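Local coordinates for protein D-glycerate 3-kinase (Cryptococcus neoformans var. grubii serotype A, PDB 6CKG) that probably phosphorylates D-glycerate, acting as a glycerate kinase, at residues 144-152 / 163-173. Numbering follows the deposited sequence. Where two conformers were deposited one is given.
Sequences DQRAQLPIY and RSKEVVEVQGP. With EDO (1,2-ethanediol), chain C.
L149 and V168 form a hydrogen-bonded antiparallel pair, their N-H groups each meeting the other's carbonyl in its plane at 2.8 Å (L149 N to V168 O, V168 N to L149 O). A147 and V170 form the next hydrogen-bonded pair, V170 N 2.8 Å from A147 O, but here each donor is tilted about 25° out of the carbonyl plane. On the face carrying these four residues, L149 CD1 meets V170 CG2 at 3.7 Å. On the other face the E169 carboxylate, bent back at chi2 (-67°), lies alongside Q148: in the conformer given, Q148 NE2 offers OE1 a weak hydrogen bond, and R146 NH2 adds a long, weak salt bridge to OE1 (3.4 Å), the guanidinium turned 64° from the carboxylate plane. The strands make a two-stranded beta hairpin apart from the mixed central sheet, bent where the second strand turns a corner at K165. There S164 OG accepts from E166 N in an ST turn, while S164 N bonds I151 O. A water accepts from I151 N (2.9 Å) and lies close to S164 O and E166 O, bridging the corner. The I151 and V168 side chains cross at about a right angle, CD1 of I151 3.8 Å from CG2 of V168. Beyond, helix 118-129 packs on A147, L149 and P150, R163 pairs with D117, and an ethanediol molecule donates to P150 O.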
# COMPACT_ATOMS: atom_id res chain seq x y z
N ASP A 144 23.37 -10.17 -13.55
CA ASP A 144 23.65 -8.74 -13.57
C ASP A 144 22.37 -7.91 -13.45
O ASP A 144 22.33 -6.91 -12.72
CB ASP A 144 24.41 -8.36 -14.85
N GLN A 145 21.33 -8.32 -14.17
CA GLN A 145 20.06 -7.61 -14.16
C GLN A 145 18.98 -8.43 -13.46
O GLN A 145 17.96 -8.77 -14.07
CB GLN A 145 19.64 -7.28 -15.60
CG GLN A 145 20.71 -6.55 -16.41
CD GLN A 145 20.24 -6.21 -17.81
OE1 GLN A 145 19.44 -5.29 -18.01
NE2 GLN A 145 20.73 -6.95 -18.80
N ARG A 146 19.20 -8.75 -12.18
CA ARG A 146 18.29 -9.62 -11.44
C ARG A 146 18.04 -9.02 -10.06
O ARG A 146 18.83 -8.22 -9.56
CB ARG A 146 18.85 -11.05 -11.33
CG ARG A 146 18.95 -11.78 -12.68
CD ARG A 146 19.58 -13.16 -12.57
NE ARG A 146 18.68 -14.13 -11.93
CZ ARG A 146 19.04 -15.37 -11.61
NH1 ARG A 146 20.27 -15.81 -11.86
NH2 ARG A 146 18.16 -16.18 -11.02
N ALA A 147 16.91 -9.41 -9.47
CA ALA A 147 16.58 -9.04 -8.11
C ALA A 147 15.77 -10.17 -7.48
O ALA A 147 15.21 -11.02 -8.18
CB ALA A 147 15.79 -7.73 -8.05
N GLN A 148 15.77 -10.20 -6.15
CA GLN A 148 15.02 -11.18 -5.38
C GLN A 148 14.07 -10.43 -4.45
O GLN A 148 14.50 -9.53 -3.73
CB GLN A 148 15.95 -12.09 -4.58
CG GLN A 148 16.84 -13.02 -5.41
CD GLN A 148 18.05 -12.32 -6.01
OE1 GLN A 148 18.62 -11.40 -5.42
NE2 GLN A 148 18.45 -12.75 -7.21
N LEU A 149 12.80 -10.81 -4.48
CA LEU A 149 11.84 -10.12 -3.63
C LEU A 149 11.28 -11.04 -2.55
O LEU A 149 11.11 -12.25 -2.78
CB LEU A 149 10.68 -9.55 -4.46
CG LEU A 149 11.13 -8.63 -5.60
CD1 LEU A 149 9.96 -8.16 -6.42
CD2 LEU A 149 11.92 -7.44 -5.06
N PRO A 150 10.98 -10.51 -1.37
CA PRO A 150 10.53 -11.37 -0.27
C PRO A 150 9.07 -11.76 -0.44
O PRO A 150 8.31 -11.14 -1.17
CB PRO A 150 10.71 -10.49 0.97
CG PRO A 150 10.49 -9.09 0.45
CD PRO A 150 11.13 -9.11 -0.95
N ILE A 151 8.71 -12.84 0.26
CA ILE A 151 7.34 -13.31 0.36
C ILE A 151 7.02 -13.44 1.84
O ILE A 151 7.81 -13.99 2.60
CB ILE A 151 7.16 -14.67 -0.34
CG1 ILE A 151 7.37 -14.52 -1.85
CG2 ILE A 151 5.78 -15.26 -0.03
CD1 ILE A 151 7.39 -15.84 -2.62
N TYR A 152 5.86 -12.94 2.25
CA TYR A 152 5.43 -12.99 3.64
C TYR A 152 4.27 -13.98 3.78
O TYR A 152 3.28 -13.88 3.05
CB TYR A 152 5.04 -11.59 4.13
CG TYR A 152 4.76 -11.49 5.63
CD1 TYR A 152 5.79 -11.24 6.55
CD2 TYR A 152 3.47 -11.62 6.12
CE1 TYR A 152 5.54 -11.13 7.92
CE2 TYR A 152 3.20 -11.50 7.48
CZ TYR A 152 4.24 -11.26 8.37
OH TYR A 152 3.98 -11.14 9.71
N ARG A 163 8.18 -13.83 7.57
CA ARG A 163 8.75 -13.87 6.23
C ARG A 163 8.90 -15.32 5.78
O ARG A 163 9.38 -16.16 6.53
CB ARG A 163 10.10 -13.16 6.19
CG ARG A 163 10.68 -12.95 4.76
CD ARG A 163 11.81 -11.92 4.78
NE ARG A 163 11.35 -10.65 5.35
CZ ARG A 163 12.15 -9.74 5.90
NH1 ARG A 163 13.46 -9.95 5.94
NH2 ARG A 163 11.65 -8.61 6.40
N SER A 164 8.49 -15.60 4.55
CA SER A 164 8.71 -16.93 4.02
C SER A 164 10.18 -17.13 3.61
O SER A 164 10.91 -16.18 3.32
CB SER A 164 7.81 -17.18 2.80
OG SER A 164 8.01 -18.47 2.29
N LYS A 165 10.59 -18.39 3.57
CA LYS A 165 11.86 -18.74 2.94
C LYS A 165 11.80 -18.58 1.42
O LYS A 165 12.83 -18.33 0.79
CB LYS A 165 12.24 -20.17 3.31
N GLU A 166 10.62 -18.76 0.82
CA GLU A 166 10.48 -18.59 -0.62
C GLU A 166 10.70 -17.13 -1.02
O GLU A 166 10.39 -16.21 -0.26
CB GLU A 166 9.09 -19.05 -1.07
CG GLU A 166 8.65 -20.39 -0.52
CD GLU A 166 9.01 -21.55 -1.43
OE1 GLU A 166 8.34 -22.60 -1.35
OE2 GLU A 166 9.95 -21.40 -2.24
N VAL A 167 11.22 -16.92 -2.24
CA VAL A 167 11.39 -15.58 -2.79
C VAL A 167 10.83 -15.52 -4.21
O VAL A 167 10.57 -16.54 -4.85
CB VAL A 167 12.87 -15.11 -2.80
CG1 VAL A 167 13.45 -15.07 -1.40
CG2 VAL A 167 13.72 -15.96 -3.74
N VAL A 168 10.66 -14.28 -4.70
CA VAL A 168 10.28 -14.01 -6.08
C VAL A 168 11.53 -13.59 -6.86
O VAL A 168 12.22 -12.64 -6.46
CB VAL A 168 9.20 -12.92 -6.15
CG1 VAL A 168 8.90 -12.52 -7.60
CG2 VAL A 168 7.94 -13.39 -5.46
N GLU A 169 11.81 -14.27 -7.96
CA GLU A 169 12.96 -13.95 -8.80
C GLU A 169 12.54 -13.00 -9.90
O GLU A 169 11.59 -13.28 -10.65
CB GLU A 169 13.56 -15.22 -9.42
CG GLU A 169 14.37 -16.08 -8.46
CD GLU A 169 15.64 -15.39 -8.01
OE1 GLU A 169 16.18 -14.57 -8.78
OE2 GLU A 169 16.10 -15.67 -6.88
N VAL A 170 13.24 -11.87 -10.02
CA VAL A 170 12.96 -10.87 -11.03
C VAL A 170 14.11 -10.86 -12.03
O VAL A 170 15.29 -10.80 -11.63
CB VAL A 170 12.74 -9.47 -10.41
CG1 VAL A 170 12.54 -8.41 -11.50
CG2 VAL A 170 11.55 -9.51 -9.46
N GLN A 171 13.79 -10.95 -13.31
CA GLN A 171 14.77 -10.93 -14.38
C GLN A 171 14.55 -9.66 -15.19
O GLN A 171 13.48 -9.48 -15.79
CB GLN A 171 14.65 -12.16 -15.27
CG GLN A 171 15.53 -12.14 -16.51
CD GLN A 171 17.01 -12.15 -16.17
OE1 GLN A 171 17.54 -13.18 -15.73
NE2 GLN A 171 17.68 -11.02 -16.37
N GLY A 172 15.54 -8.78 -15.20
CA GLY A 172 15.47 -7.60 -16.03
C GLY A 172 15.69 -7.95 -17.48
O GLY A 172 16.08 -9.07 -17.83
N PRO A 173 15.45 -6.98 -18.37
CA PRO A 173 15.02 -5.61 -18.07
C PRO A 173 13.55 -5.53 -17.68
O PRO A 173 12.81 -6.47 -17.94
CB PRO A 173 15.27 -4.86 -19.39
CG PRO A 173 15.07 -5.91 -20.43
CD PRO A 173 15.63 -7.19 -19.82
C1 EDO C . 6.96 -10.41 -4.01
O1 EDO C . 6.36 -11.25 -3.01
C2 EDO C . 7.04 -8.98 -3.49
O2 EDO C . 5.71 -8.51 -3.24
O HOH W 1 10.96 -14.26 1.38